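Local coordinates for conserved lipoprotein, putative (Clostridium novyi, PDB 4L1N), which is of unknown function, a putative clostridial lipoprotein with an all-beta fold whose sequence family is grouped with the beta-propellers, at residues 89-97 and 131-140; 141-149 and 160-171. All blocks are in the same frame, centred on the assembly; numbering follows the deposited sequence.

Contact 1 (89-97 and 131-140); sequences LEEGVGKIY and LMVVISRAHG
E91 reaches across to the far end of the 131-140 segment, its chain extended beyond CG and lying at about a right angle to H139. OE2 accepts the backbone N of G140 at 3.1 Å in a fairly straight bond (161° at the hydrogen) that arrives from above the carboxylate plane. The carboxylate stands at 82° to the imidazole and meets its edge, with OE1 3.5 Å from H139 CD2. G92 follows with a backbone bond, its N to A138 O at 3.0 Å; together the two bonds tie one loop to another just beyond the end of strand 130-137. V93 then adds an apolar touch, CG2 to A138 CB at 3.7 Å. The contact resumes at I96, which splits its branches between two partners. With CG1 beside its own backbone N (chi1 -55°), CD1 meets V133 CG2 tip to tip at 3.8 Å, while CG2 slides past L131 CD1 at 3.7 Å in the opposite direction. The main chains run nearly antiparallel without pairing as strands here. I96 instead bonds through its backbone to L109 of strand 105-111, and its side chain also packs on P120 of strand 118-125 and F52 of strand 49-56.

Contact 2 (141-149 and 160-171); sequences TVSQGGILY and ELYNTKDNKKQV
I147 lies alongside N163, both side chains pointing the same way, and its CG2 rests 3.6 Å from N163 CB. The next residue, L148, sits at a classic beta bulge: its O accepts from both L161 N (2.8 Å) and Y162 N, which approach from the same face of the carbonyl plane, and its N donates to Y162 O. Two successive residues therefore face one, and the L148 side chain is shared between L161 CB, Y162 CB and V171 CG1. Y149 runs side by side with E160, ring and carboxylate planes 77° apart, the ring carbon CE1 3.8 Å from E160 CG. A water joins their ends, lying 2.7 Å from Y149 OH and donating to E160 OE2, the oxygen that also receives N163 ND2.

At the other end Q170 reaches the inverse gamma turn centred on S143 and the backbone N of G145 just after it. Its chain is extended beyond CG (chi2 176°), which carries the amide there. OE1 accepts G145 N at 2.9 Å, and NE2 donates to V142 O at 3.3 Å from above that carbonyl's plane. V142 O also accepts Q144 N, the bond that closes the turn, from the opposite face; Q144 N is only a weak second donor to OE1. G146 and V171 form an isolated antiparallel hydrogen-bonded pair beside it. The buried amide thus uses both donor and acceptor on main-chain groups, holding the turn against the start of strand 169-177; the G145 bond is consistent with its modelled orientation.

The two contacts, with centres about 12 Å apart, follow in series along the chain, and the second segment of contact 1 leads directly into the first of contact 2. Strands 130-137 and 147-152 are antiparallel neighbours in one sheet: V133 N lies 2.8 Å from Y149 O and I135 N 3.0 Å from I147 O, both probable hydrogen bonds. Separately, side-chain carbons of the first strand touch backbone oxygens of contact 2, V134 CG1 at V171 O (3.2 Å) and S136 CB at G145 O (3.4 Å). The pair illustrates how one hairpin can be gripped on two sides, contact 1 linking it to strand 95-100 of its own sheet and contact 2 to the chain at 160-162 and the start of strand 169-177 of the three-stranded sheet. No active site is known here.

Contact 1 (89-97 and 131-140)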
ATOM      1  N   LEU A  89       4.724   6.571   9.237  1.00 71.48           N
ATOM      2  CA  LEU A  89       4.055   7.773   9.760  1.00 70.96           C
ATOM      3  C   LEU A  89       4.782   9.059   9.374  1.00 76.44           C
ATOM      4  O   LEU A  89       4.204  10.145   9.489  1.00 76.97           O
ATOM      5  CB  LEU A  89       3.896   7.704  11.287  1.00 71.87           C
ATOM      6  CG  LEU A  89       2.960   6.630  11.832  1.00 75.19           C
ATOM      7  CD1 LEU A  89       3.198   6.410  13.294  1.00 76.96           C
ATOM      8  CD2 LEU A  89       1.510   6.986  11.596  1.00 77.14           C
ATOM      9  N   GLU A  90       6.034   8.940   8.905  1.00 72.88           N
ATOM     10  CA  GLU A  90       6.845  10.074   8.486  1.00 73.48           C
ATOM     11  C   GLU A  90       6.408  10.583   7.134  1.00 74.25           C
ATOM     12  O   GLU A  90       6.049   9.788   6.266  1.00 71.17           O
ATOM     13  CB  GLU A  90       8.328   9.696   8.451  1.00 77.05           C
ATOM     14  CG  GLU A  90       8.892   9.334   9.811  1.00 88.34           C
ATOM     15  CD  GLU A  90       8.810  10.448  10.834  1.00107.27           C
ATOM     16  OE1 GLU A  90       9.377  11.534  10.571  1.00 99.61           O
ATOM     17  OE2 GLU A  90       8.135  10.251  11.873  1.00 95.66           O
ATOM     18  N   GLU A  91       6.455  11.916   6.950  1.00 71.47           N
ATOM     19  CA  GLU A  91       6.082  12.598   5.710  1.00 69.83           C
ATOM     20  C   GLU A  91       6.992  12.199   4.564  1.00 72.35           C
ATOM     21  O   GLU A  91       8.145  11.822   4.785  1.00 73.15           O
ATOM     22  CB  GLU A  91       6.131  14.119   5.896  1.00 73.18           C
ATOM     23  CG  GLU A  91       4.838  14.713   6.428  1.00 79.12           C
ATOM     24  CD  GLU A  91       4.663  16.215   6.281  1.00 98.00           C
ATOM     25  OE1 GLU A  91       5.540  16.883   5.685  1.00 92.21           O
ATOM     26  OE2 GLU A  91       3.619  16.721   6.748  1.00 95.19           O
ATOM     27  N   GLY A  92       6.456  12.272   3.352  1.00 66.85           N
ATOM     28  CA  GLY A  92       7.201  11.957   2.141  1.00 66.72           C
ATOM     29  C   GLY A  92       6.567  10.869   1.305  1.00 67.15           C
ATOM     30  O   GLY A  92       5.577  10.263   1.726  1.00 65.65           O
ATOM     31  N   VAL A  93       7.131  10.643   0.095  1.00 61.07           N
ATOM     32  CA  VAL A  93       6.695   9.619  -0.850  1.00 57.46           C
ATOM     33  C   VAL A  93       7.516   8.364  -0.575  1.00 62.72           C
ATOM     34  O   VAL A  93       8.725   8.352  -0.812  1.00 65.80           O
ATOM     35  CB  VAL A  93       6.790  10.080  -2.334  1.00 60.26           C
ATOM     36  CG1 VAL A  93       6.534   8.928  -3.299  1.00 58.34           C
ATOM     37  CG2 VAL A  93       5.839  11.234  -2.627  1.00 59.72           C
ATOM     38  N   GLY A  94       6.862   7.348  -0.027  1.00 57.48           N
ATOM     39  CA  GLY A  94       7.473   6.056   0.243  1.00 57.59           C
ATOM     40  C   GLY A  94       7.535   5.227  -1.024  1.00 62.79           C
ATOM     41  O   GLY A  94       6.833   5.521  -1.999  1.00 62.53           O
ATOM     42  N   LYS A  95       8.404   4.209  -1.037  1.00 59.24           N
ATOM     43  CA  LYS A  95       8.572   3.281  -2.157  1.00 57.88           C
ATOM     44  C   LYS A  95       8.282   1.849  -1.679  1.00 60.64           C
ATOM     45  O   LYS A  95       8.729   1.490  -0.590  1.00 62.57           O
ATOM     46  CB  LYS A  95      10.003   3.358  -2.719  1.00 62.18           C
ATOM     47  CG  LYS A  95      10.560   4.741  -3.054  1.00 71.28           C
ATOM     48  CD  LYS A  95      12.063   4.782  -2.742  1.00 77.03           C
ATOM     49  CE  LYS A  95      12.910   5.482  -3.789  1.00 92.66           C
ATOM     50  NZ  LYS A  95      14.355   5.077  -3.719  1.00 95.63           N
ATOM     51  N   ILE A  96       7.554   1.027  -2.464  1.00 53.93           N
ATOM     52  CA  ILE A  96       7.326  -0.377  -2.090  1.00 52.74           C
ATOM     53  C   ILE A  96       8.558  -1.183  -2.531  1.00 59.38           C
ATOM     54  O   ILE A  96       8.840  -1.283  -3.731  1.00 60.27           O
ATOM     55  CB  ILE A  96       6.009  -0.996  -2.651  1.00 53.96           C
ATOM     56  CG1 ILE A  96       4.761  -0.180  -2.268  1.00 51.76           C
ATOM     57  CG2 ILE A  96       5.865  -2.456  -2.192  1.00 55.14           C
ATOM     58  CD1 ILE A  96       3.572  -0.462  -3.161  1.00 54.58           C
ATOM     59  N   TYR A  97       9.294  -1.735  -1.562  1.00 55.89           N
ATOM     60  CA  TYR A  97      10.500  -2.543  -1.786  1.00 56.28           C
ATOM     61  C   TYR A  97      10.112  -4.018  -1.803  1.00 60.38           C
ATOM     62  O   TYR A  97       9.449  -4.458  -0.872  1.00 60.40           O
ATOM     63  CB  TYR A  97      11.522  -2.252  -0.669  1.00 57.73           C
ATOM     64  CG  TYR A  97      12.584  -1.229  -1.011  1.00 60.55           C
ATOM     65  CD1 TYR A  97      12.269  -0.072  -1.724  1.00 61.28           C
ATOM     66  CD2 TYR A  97      13.903  -1.399  -0.596  1.00 63.77           C
ATOM     67  CE1 TYR A  97      13.240   0.882  -2.024  1.00 61.19           C
ATOM     68  CE2 TYR A  97      14.881  -0.451  -0.891  1.00 66.25           C
ATOM     69  CZ  TYR A  97      14.546   0.693  -1.598  1.00 72.74           C
ATOM     70  OH  TYR A  97      15.524   1.614  -1.919  1.00 76.50           O
ATOM     71  N   LEU A 131      -0.102  -7.459  -4.010  1.00 53.41           N
ATOM     72  CA  LEU A 131      -0.214  -6.786  -2.722  1.00 51.55           C
ATOM     73  C   LEU A 131      -1.531  -6.025  -2.613  1.00 55.12           C
ATOM     74  O   LEU A 131      -2.152  -5.682  -3.627  1.00 55.82           O
ATOM     75  CB  LEU A 131       0.926  -5.765  -2.526  1.00 50.93           C
ATOM     76  CG  LEU A 131       2.343  -6.244  -2.275  1.00 56.16           C
ATOM     77  CD1 LEU A 131       3.310  -5.145  -2.566  1.00 54.74           C
ATOM     78  CD2 LEU A 131       2.529  -6.708  -0.844  1.00 59.78           C
HETATM   79  N   MSE A 132      -1.929  -5.738  -1.368  1.00 48.20           N
HETATM   80  CA  MSE A 132      -2.986  -4.827  -1.003  1.00 44.21           C
HETATM   81  C   MSE A 132      -2.274  -3.566  -0.650  1.00 50.89           C
HETATM   82  O   MSE A 132      -1.424  -3.588   0.244  1.00 51.53           O
HETATM   83  CB  MSE A 132      -3.812  -5.347   0.166  1.00 44.38           C
HETATM   84  CG  MSE A 132      -4.827  -6.402  -0.248  1.00 49.19           C
HETATM   85 SE   MSE A 132      -5.876  -6.980   1.237  0.75 52.26          SE
HETATM   86  CE  MSE A 132      -4.468  -7.279   2.585  1.00 49.84           C
ATOM     87  N   VAL A 133      -2.507  -2.493  -1.408  1.00 47.48           N
ATOM     88  CA  VAL A 133      -1.798  -1.238  -1.152  1.00 46.19           C
ATOM     89  C   VAL A 133      -2.803  -0.108  -0.870  1.00 49.50           C
ATOM     90  O   VAL A 133      -3.748   0.106  -1.640  1.00 48.40           O
ATOM     91  CB  VAL A 133      -0.823  -0.857  -2.317  1.00 49.30           C
ATOM     92  CG1 VAL A 133      -0.011   0.394  -1.983  1.00 48.81           C
ATOM     93  CG2 VAL A 133       0.105  -2.007  -2.674  1.00 50.19           C
ATOM     94  N   VAL A 134      -2.552   0.643   0.215  1.00 46.06           N
ATOM     95  CA  VAL A 134      -3.311   1.842   0.545  1.00 44.76           C
ATOM     96  C   VAL A 134      -2.492   3.029   0.035  1.00 50.93           C
ATOM     97  O   VAL A 134      -1.314   3.152   0.376  1.00 51.27           O
ATOM     98  CB  VAL A 134      -3.674   1.980   2.044  1.00 46.46           C
ATOM     99  CG1 VAL A 134      -4.333   3.328   2.319  1.00 44.49           C
ATOM    100  CG2 VAL A 134      -4.572   0.838   2.502  1.00 45.39           C
ATOM    101  N   ILE A 135      -3.103   3.867  -0.813  1.00 48.04           N
ATOM    102  CA  ILE A 135      -2.462   5.051  -1.346  1.00 48.87           C
ATOM    103  C   ILE A 135      -3.141   6.257  -0.733  1.00 52.73           C
ATOM    104  O   ILE A 135      -4.341   6.476  -0.938  1.00 53.16           O
ATOM    105  CB  ILE A 135      -2.410   5.065  -2.897  1.00 53.11           C
ATOM    106  CG1 ILE A 135      -1.314   4.078  -3.366  1.00 54.92           C
ATOM    107  CG2 ILE A 135      -2.108   6.477  -3.439  1.00 54.87           C
ATOM    108  CD1 ILE A 135      -1.528   3.462  -4.639  1.00 66.79           C
ATOM    109  N   SER A 136      -2.348   7.007   0.066  1.00 48.28           N
ATOM    110  CA  SER A 136      -2.690   8.233   0.786  1.00 47.46           C
ATOM    111  C   SER A 136      -1.833   9.413   0.315  1.00 52.84           C
ATOM    112  O   SER A 136      -0.857   9.191  -0.378  1.00 54.00           O
ATOM    113  CB  SER A 136      -2.480   8.026   2.286  1.00 49.90           C
ATOM    114  OG  SER A 136      -1.110   7.899   2.632  1.00 54.73           O
ATOM    115  N   ARG A 137      -2.165  10.654   0.730  1.00 50.82           N
ATOM    116  CA  ARG A 137      -1.392  11.858   0.449  1.00 53.10           C
ATOM    117  C   ARG A 137      -0.074  11.735   1.195  1.00 61.79           C
ATOM    118  O   ARG A 137      -0.051  11.149   2.282  1.00 61.85           O
ATOM    119  CB  ARG A 137      -2.158  13.138   0.830  1.00 53.88           C
ATOM    120  CG  ARG A 137      -3.288  13.536  -0.142  1.00 65.27           C
ATOM    121  CD  ARG A 137      -2.780  14.228  -1.398  1.00 86.77           C
ATOM    122  NE  ARG A 137      -3.812  14.993  -2.106  1.00105.41           N
ATOM    123  CZ  ARG A 137      -4.662  14.486  -2.999  1.00124.49           C
ATOM    124  NH1 ARG A 137      -4.651  13.187  -3.277  1.00108.64           N
ATOM    125  NH2 ARG A 137      -5.544  15.272  -3.603  1.00116.65           N
ATOM    126  N   ALA A 138       1.033  12.174   0.560  1.00 61.76           N
ATOM    127  CA  ALA A 138       2.388  12.037   1.083  1.00 64.10           C
ATOM    128  C   ALA A 138       2.660  12.975   2.245  1.00 74.95           C
ATOM    129  O   ALA A 138       3.467  12.650   3.120  1.00 76.26           O
ATOM    130  CB  ALA A 138       3.396  12.285  -0.022  1.00 66.31           C
ATOM    131  N   HIS A 139       2.005  14.144   2.247  1.00 74.99           N
ATOM    132  CA  HIS A 139       2.213  15.148   3.281  1.00 77.70           C
ATOM    133  C   HIS A 139       0.895  15.503   4.002  1.00 83.23           C
ATOM    134  O   HIS A 139      -0.189  15.360   3.427  1.00 82.33           O
ATOM    135  CB  HIS A 139       2.875  16.382   2.653  1.00 81.18           C
ATOM    136  CG  HIS A 139       4.135  16.043   1.911  1.00 85.53           C
ATOM    137  ND1 HIS A 139       4.133  15.850   0.538  1.00 86.93           N
ATOM    138  CD2 HIS A 139       5.381  15.798   2.383  1.00 88.54           C
ATOM    139  CE1 HIS A 139       5.379  15.533   0.215  1.00 87.52           C
ATOM    140  NE2 HIS A 139       6.165  15.480   1.293  1.00 88.97           N
ATOM    141  N   GLY A 140       1.001  15.905   5.266  1.00 81.59           N
ATOM    142  CA  GLY A 140      -0.158  16.269   6.071  1.00 81.56           C
ATOM    143  C   GLY A 140      -0.436  15.334   7.226  1.00 86.21           C
ATOM    144  O   GLY A 140       0.051  14.199   7.241  1.00 85.29           O
TER

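Contact 2 (141-149 and 160-171)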
ATOM      1  N   THR A 141      -1.255  15.816   8.185  1.00 83.63           N
ATOM      2  CA  THR A 141      -1.652  15.167   9.450  1.00 82.92           C
ATOM      3  C   THR A 141      -3.017  14.427   9.381  1.00 84.55           C
ATOM      4  O   THR A 141      -3.384  13.675  10.306  1.00 83.59           O
ATOM      5  CB  THR A 141      -1.721  16.251  10.567  1.00 93.27           C
ATOM      6  OG1 THR A 141      -2.495  17.384  10.134  1.00 88.94           O
ATOM      7  CG2 THR A 141      -0.341  16.712  11.024  1.00 95.69           C
ATOM      8  N   VAL A 142      -3.769  14.670   8.301  1.00 78.68           N
ATOM      9  CA  VAL A 142      -5.102  14.121   8.097  1.00 75.74           C
ATOM     10  C   VAL A 142      -5.060  12.857   7.198  1.00 76.07           C
ATOM     11  O   VAL A 142      -5.882  11.941   7.358  1.00 76.26           O
ATOM     12  CB  VAL A 142      -5.975  15.256   7.515  1.00 80.32           C
ATOM     13  CG1 VAL A 142      -7.131  14.727   6.651  1.00 78.89           C
ATOM     14  CG2 VAL A 142      -6.467  16.172   8.635  1.00 80.43           C
ATOM     15  N   SER A 143      -4.062  12.802   6.317  1.00 69.31           N
ATOM     16  CA  SER A 143      -3.749  11.783   5.321  1.00 66.52           C
ATOM     17  C   SER A 143      -3.255  10.423   5.919  1.00 65.00           C
ATOM     18  O   SER A 143      -2.173   9.944   5.585  1.00 66.42           O
ATOM     19  CB  SER A 143      -2.678  12.348   4.398  1.00 72.91           C
ATOM     20  OG  SER A 143      -1.541  12.754   5.148  1.00 83.25           O
ATOM     21  N   GLN A 144      -4.069   9.784   6.742  1.00 57.31           N
ATOM     22  CA  GLN A 144      -3.738   8.498   7.382  1.00 55.16           C
ATOM     23  C   GLN A 144      -4.069   7.304   6.482  1.00 53.05           C
ATOM     24  O   GLN A 144      -3.505   6.216   6.658  1.00 52.71           O
ATOM     25  CB  GLN A 144      -4.482   8.333   8.721  1.00 55.50           C
ATOM     26  CG  GLN A 144      -4.317   9.483   9.682  1.00 65.54           C
ATOM     27  CD  GLN A 144      -5.007   9.230  11.005  1.00101.50           C
ATOM     28  OE1 GLN A 144      -5.349   8.085  11.376  1.00 91.18           O
ATOM     29  NE2 GLN A 144      -5.201  10.310  11.767  1.00106.98           N
ATOM     30  N   GLY A 145      -5.008   7.509   5.567  1.00 44.68           N
ATOM     31  CA  GLY A 145      -5.437   6.487   4.630  1.00 42.08           C
ATOM     32  C   GLY A 145      -5.923   7.050   3.327  1.00 43.46           C
ATOM     33  O   GLY A 145      -5.765   8.240   3.068  1.00 42.55           O
ATOM     34  N   GLY A 146      -6.523   6.189   2.511  1.00 41.03           N
ATOM     35  CA  GLY A 146      -7.038   6.595   1.213  1.00 40.72           C
ATOM     36  C   GLY A 146      -7.769   5.494   0.495  1.00 45.72           C
ATOM     37  O   GLY A 146      -8.788   4.992   0.981  1.00 45.63           O
ATOM     38  N   ILE A 147      -7.261   5.124  -0.689  1.00 43.14           N
ATOM     39  CA  ILE A 147      -7.888   4.096  -1.527  1.00 41.18           C
ATOM     40  C   ILE A 147      -7.070   2.823  -1.435  1.00 42.79           C
ATOM     41  O   ILE A 147      -5.835   2.889  -1.438  1.00 42.69           O
ATOM     42  CB  ILE A 147      -8.055   4.602  -2.991  1.00 44.50           C
ATOM     43  CG1 ILE A 147      -8.830   5.944  -3.032  1.00 44.40           C
ATOM     44  CG2 ILE A 147      -8.746   3.565  -3.860  1.00 45.92           C
ATOM     45  CD1 ILE A 147      -8.579   6.829  -4.226  1.00 46.27           C
ATOM     46  N   LEU A 148      -7.765   1.666  -1.355  1.00 37.28           N
ATOM     47  CA  LEU A 148      -7.172   0.324  -1.336  1.00 37.45           C
ATOM     48  C   LEU A 148      -7.151  -0.207  -2.767  1.00 45.26           C
ATOM     49  O   LEU A 148      -8.160  -0.129  -3.494  1.00 45.36           O
ATOM     50  CB  LEU A 148      -7.972  -0.602  -0.391  1.00 37.00           C
ATOM     51  CG  LEU A 148      -7.479  -2.020  -0.098  1.00 41.24           C
ATOM     52  CD1 LEU A 148      -6.293  -2.009   0.813  1.00 42.05           C
ATOM     53  CD2 LEU A 148      -8.542  -2.797   0.657  1.00 39.22           C
ATOM     54  N   TYR A 149      -5.961  -0.689  -3.186  1.00 42.69           N
ATOM     55  CA  TYR A 149      -5.675  -1.263  -4.496  1.00 40.79           C
ATOM     56  C   TYR A 149      -5.084  -2.648  -4.379  1.00 44.60           C
ATOM     57  O   TYR A 149      -4.454  -2.966  -3.359  1.00 40.74           O
ATOM     58  CB  TYR A 149      -4.658  -0.386  -5.246  1.00 41.60           C
ATOM     59  CG  TYR A 149      -5.101   1.019  -5.579  1.00 40.65           C
ATOM     60  CD1 TYR A 149      -5.768   1.298  -6.770  1.00 41.73           C
ATOM     61  CD2 TYR A 149      -4.826   2.077  -4.721  1.00 40.65           C
ATOM     62  CE1 TYR A 149      -6.191   2.594  -7.075  1.00 40.27           C
ATOM     63  CE2 TYR A 149      -5.226   3.378  -5.023  1.00 41.47           C
ATOM     64  CZ  TYR A 149      -5.905   3.634  -6.201  1.00 48.28           C
ATOM     65  OH  TYR A 149      -6.230   4.935  -6.508  1.00 46.51           O
ATOM     66  N   GLU A 160      -8.570  -1.185  -8.232  1.00 45.66           N
ATOM     67  CA  GLU A 160      -9.166  -0.777  -6.961  1.00 43.65           C
ATOM     68  C   GLU A 160      -9.821  -1.933  -6.261  1.00 49.60           C
ATOM     69  O   GLU A 160     -10.466  -2.757  -6.914  1.00 52.62           O
ATOM     70  CB  GLU A 160     -10.231   0.315  -7.148  1.00 44.50           C
ATOM     71  CG  GLU A 160      -9.777   1.664  -7.681  1.00 55.35           C
ATOM     72  CD  GLU A 160     -10.894   2.693  -7.778  1.00 72.99           C
ATOM     73  OE1 GLU A 160     -12.059   2.353  -7.463  1.00 65.67           O
ATOM     74  OE2 GLU A 160     -10.613   3.834  -8.211  1.00 63.53           O
ATOM     75  N   LEU A 161      -9.693  -1.994  -4.934  1.00 43.77           N
ATOM     76  CA  LEU A 161     -10.380  -3.014  -4.143  1.00 42.57           C
ATOM     77  C   LEU A 161     -11.462  -2.336  -3.339  1.00 47.57           C
ATOM     78  O   LEU A 161     -12.528  -2.916  -3.098  1.00 49.11           O
ATOM     79  CB  LEU A 161      -9.421  -3.748  -3.194  1.00 41.89           C
ATOM     80  CG  LEU A 161      -8.564  -4.832  -3.756  1.00 47.41           C
ATOM     81  CD1 LEU A 161      -7.553  -5.278  -2.713  1.00 48.11           C
ATOM     82  CD2 LEU A 161      -9.401  -5.994  -4.196  1.00 49.37           C
ATOM     83  N   TYR A 162     -11.151  -1.116  -2.862  1.00 41.76           N
ATOM     84  CA  TYR A 162     -12.050  -0.336  -2.040  1.00 40.08           C
ATOM     85  C   TYR A 162     -11.745   1.154  -2.163  1.00 42.72           C
ATOM     86  O   TYR A 162     -10.755   1.628  -1.635  1.00 42.55           O
ATOM     87  CB  TYR A 162     -11.988  -0.779  -0.554  1.00 39.77           C
ATOM     88  CG  TYR A 162     -13.250  -0.430   0.193  1.00 40.33           C
ATOM     89  CD1 TYR A 162     -13.553   0.888   0.513  1.00 42.23           C
ATOM     90  CD2 TYR A 162     -14.196  -1.402   0.493  1.00 41.12           C
ATOM     91  CE1 TYR A 162     -14.736   1.225   1.160  1.00 40.17           C
ATOM     92  CE2 TYR A 162     -15.400  -1.071   1.113  1.00 41.04           C
ATOM     93  CZ  TYR A 162     -15.668   0.249   1.431  1.00 41.78           C
ATOM     94  OH  TYR A 162     -16.826   0.616   2.066  1.00 43.60           O
ATOM     95  N   ASN A 163     -12.612   1.876  -2.851  1.00 38.97           N
ATOM     96  CA  ASN A 163     -12.575   3.319  -2.977  1.00 39.34           C
ATOM     97  C   ASN A 163     -13.904   3.829  -2.456  1.00 46.64           C
ATOM     98  O   ASN A 163     -14.936   3.492  -3.044  1.00 49.09           O
ATOM     99  CB  ASN A 163     -12.340   3.736  -4.426  1.00 39.55           C
ATOM    100  CG  ASN A 163     -12.377   5.222  -4.676  1.00 53.43           C
ATOM    101  OD1 ASN A 163     -12.687   6.036  -3.798  1.00 44.26           O
ATOM    102  ND2 ASN A 163     -12.052   5.613  -5.889  1.00 46.80           N
ATOM    103  N   THR A 164     -13.897   4.635  -1.369  1.00 40.83           N
ATOM    104  CA  THR A 164     -15.127   5.160  -0.769  1.00 38.81           C
ATOM    105  C   THR A 164     -15.747   6.324  -1.572  1.00 43.37           C
ATOM    106  O   THR A 164     -16.855   6.739  -1.251  1.00 45.93           O
ATOM    107  CB  THR A 164     -14.893   5.651   0.675  1.00 37.03           C
ATOM    108  OG1 THR A 164     -14.140   6.844   0.611  1.00 37.21           O
ATOM    109  CG2 THR A 164     -14.187   4.640   1.577  1.00 34.74           C
ATOM    110  N   LYS A 165     -15.011   6.902  -2.527  1.00 39.85           N
ATOM    111  CA  LYS A 165     -15.376   8.073  -3.341  1.00 40.87           C
ATOM    112  C   LYS A 165     -15.748   9.293  -2.417  1.00 46.16           C
ATOM    113  O   LYS A 165     -16.486  10.190  -2.822  1.00 46.02           O
ATOM    114  CB  LYS A 165     -16.480   7.745  -4.366  1.00 43.60           C
ATOM    115  CG  LYS A 165     -16.081   6.696  -5.402  1.00 51.73           C
ATOM    116  CD  LYS A 165     -15.537   7.301  -6.685  1.00 66.56           C
ATOM    117  CE  LYS A 165     -14.966   6.294  -7.660  1.00 72.44           C
ATOM    118  NZ  LYS A 165     -14.532   6.954  -8.920  1.00 82.54           N
ATOM    119  N   ASP A 166     -15.161   9.330  -1.200  1.00 42.76           N
ATOM    120  CA  ASP A 166     -15.326  10.378  -0.190  1.00 42.84           C
ATOM    121  C   ASP A 166     -14.006  10.538   0.548  1.00 46.05           C
ATOM    122  O   ASP A 166     -13.515   9.597   1.160  1.00 44.66           O
ATOM    123  CB  ASP A 166     -16.480  10.043   0.775  1.00 43.48           C
ATOM    124  CG  ASP A 166     -16.909  11.151   1.716  1.00 55.31           C
ATOM    125  OD1 ASP A 166     -16.135  12.131   1.887  1.00 56.63           O
ATOM    126  OD2 ASP A 166     -18.018  11.048   2.279  1.00 62.19           O
ATOM    127  N   ASN A 167     -13.451  11.734   0.501  1.00 44.76           N
ATOM    128  CA  ASN A 167     -12.145  12.053   1.066  1.00 46.10           C
ATOM    129  C   ASN A 167     -12.187  12.188   2.586  1.00 49.28           C
ATOM    130  O   ASN A 167     -11.125  12.272   3.200  1.00 50.41           O
ATOM    131  CB  ASN A 167     -11.526  13.297   0.390  1.00 52.23           C
ATOM    132  CG  ASN A 167     -12.365  14.558   0.423  1.00 88.98           C
ATOM    133  OD1 ASN A 167     -13.490  14.617   0.969  1.00 73.54           O
ATOM    134  ND2 ASN A 167     -11.812  15.614  -0.170  1.00 92.82           N
ATOM    135  N   LYS A 168     -13.392  12.152   3.179  1.00 44.52           N
ATOM    136  CA  LYS A 168     -13.636  12.156   4.620  1.00 43.21           C
ATOM    137  C   LYS A 168     -13.688  10.715   5.158  1.00 45.58           C
ATOM    138  O   LYS A 168     -13.719  10.511   6.365  1.00 46.11           O
ATOM    139  CB  LYS A 168     -14.950  12.884   4.950  1.00 45.63           C
ATOM    140  CG  LYS A 168     -14.799  14.385   5.184  1.00 56.86           C
ATOM    141  CD  LYS A 168     -16.118  15.015   5.692  1.00 68.18           C
ATOM    142  CE  LYS A 168     -17.220  15.148   4.661  1.00 83.11           C
ATOM    143  NZ  LYS A 168     -16.890  16.170   3.619  1.00 95.35           N
ATOM    144  N   LYS A 169     -13.732   9.734   4.257  1.00 41.38           N
ATOM    145  CA  LYS A 169     -13.780   8.294   4.498  1.00 39.51           C
ATOM    146  C   LYS A 169     -12.513   7.675   3.887  1.00 43.20           C
ATOM    147  O   LYS A 169     -12.453   7.462   2.676  1.00 42.79           O
ATOM    148  CB  LYS A 169     -15.057   7.695   3.865  1.00 40.90           C
ATOM    149  CG  LYS A 169     -16.307   7.792   4.717  1.00 44.87           C
ATOM    150  CD  LYS A 169     -17.516   8.229   3.897  1.00 53.75           C
ATOM    151  CE  LYS A 169     -18.851   8.031   4.596  1.00 58.08           C
ATOM    152  NZ  LYS A 169     -19.243   6.587   4.616  1.00 71.05           N
ATOM    153  N   GLN A 170     -11.496   7.410   4.719  1.00 37.49           N
ATOM    154  CA  GLN A 170     -10.215   6.882   4.255  1.00 35.06           C
ATOM    155  C   GLN A 170      -9.973   5.444   4.666  1.00 37.59           C
ATOM    156  O   GLN A 170      -9.981   5.178   5.854  1.00 37.62           O
ATOM    157  CB  GLN A 170      -9.074   7.719   4.857  1.00 36.20           C
ATOM    158  CG  GLN A 170      -9.101   9.192   4.526  1.00 37.58           C
ATOM    159  CD  GLN A 170      -8.019   9.987   5.215  1.00 52.62           C
ATOM    160  OE1 GLN A 170      -7.129   9.460   5.892  1.00 45.02           O
ATOM    161  NE2 GLN A 170      -8.058  11.293   5.032  1.00 49.08           N
ATOM    162  N   VAL A 171      -9.616   4.546   3.720  1.00 33.68           N
ATOM    163  CA  VAL A 171      -9.193   3.176   4.039  1.00 33.28           C
ATOM    164  C   VAL A 171      -7.818   3.297   4.713  1.00 40.84           C
ATOM    165  O   VAL A 171      -6.940   3.937   4.145  1.00 42.07           O
ATOM    166  CB  VAL A 171      -9.169   2.266   2.794  1.00 36.72           C
ATOM    167  CG1 VAL A 171      -8.615   0.885   3.125  1.00 36.71           C
ATOM    168  CG2 VAL A 171     -10.556   2.159   2.150  1.00 36.06           C
TER
HETATM  169  O   HOH W   1      -8.339   5.017  -8.140  1.00 50.81           O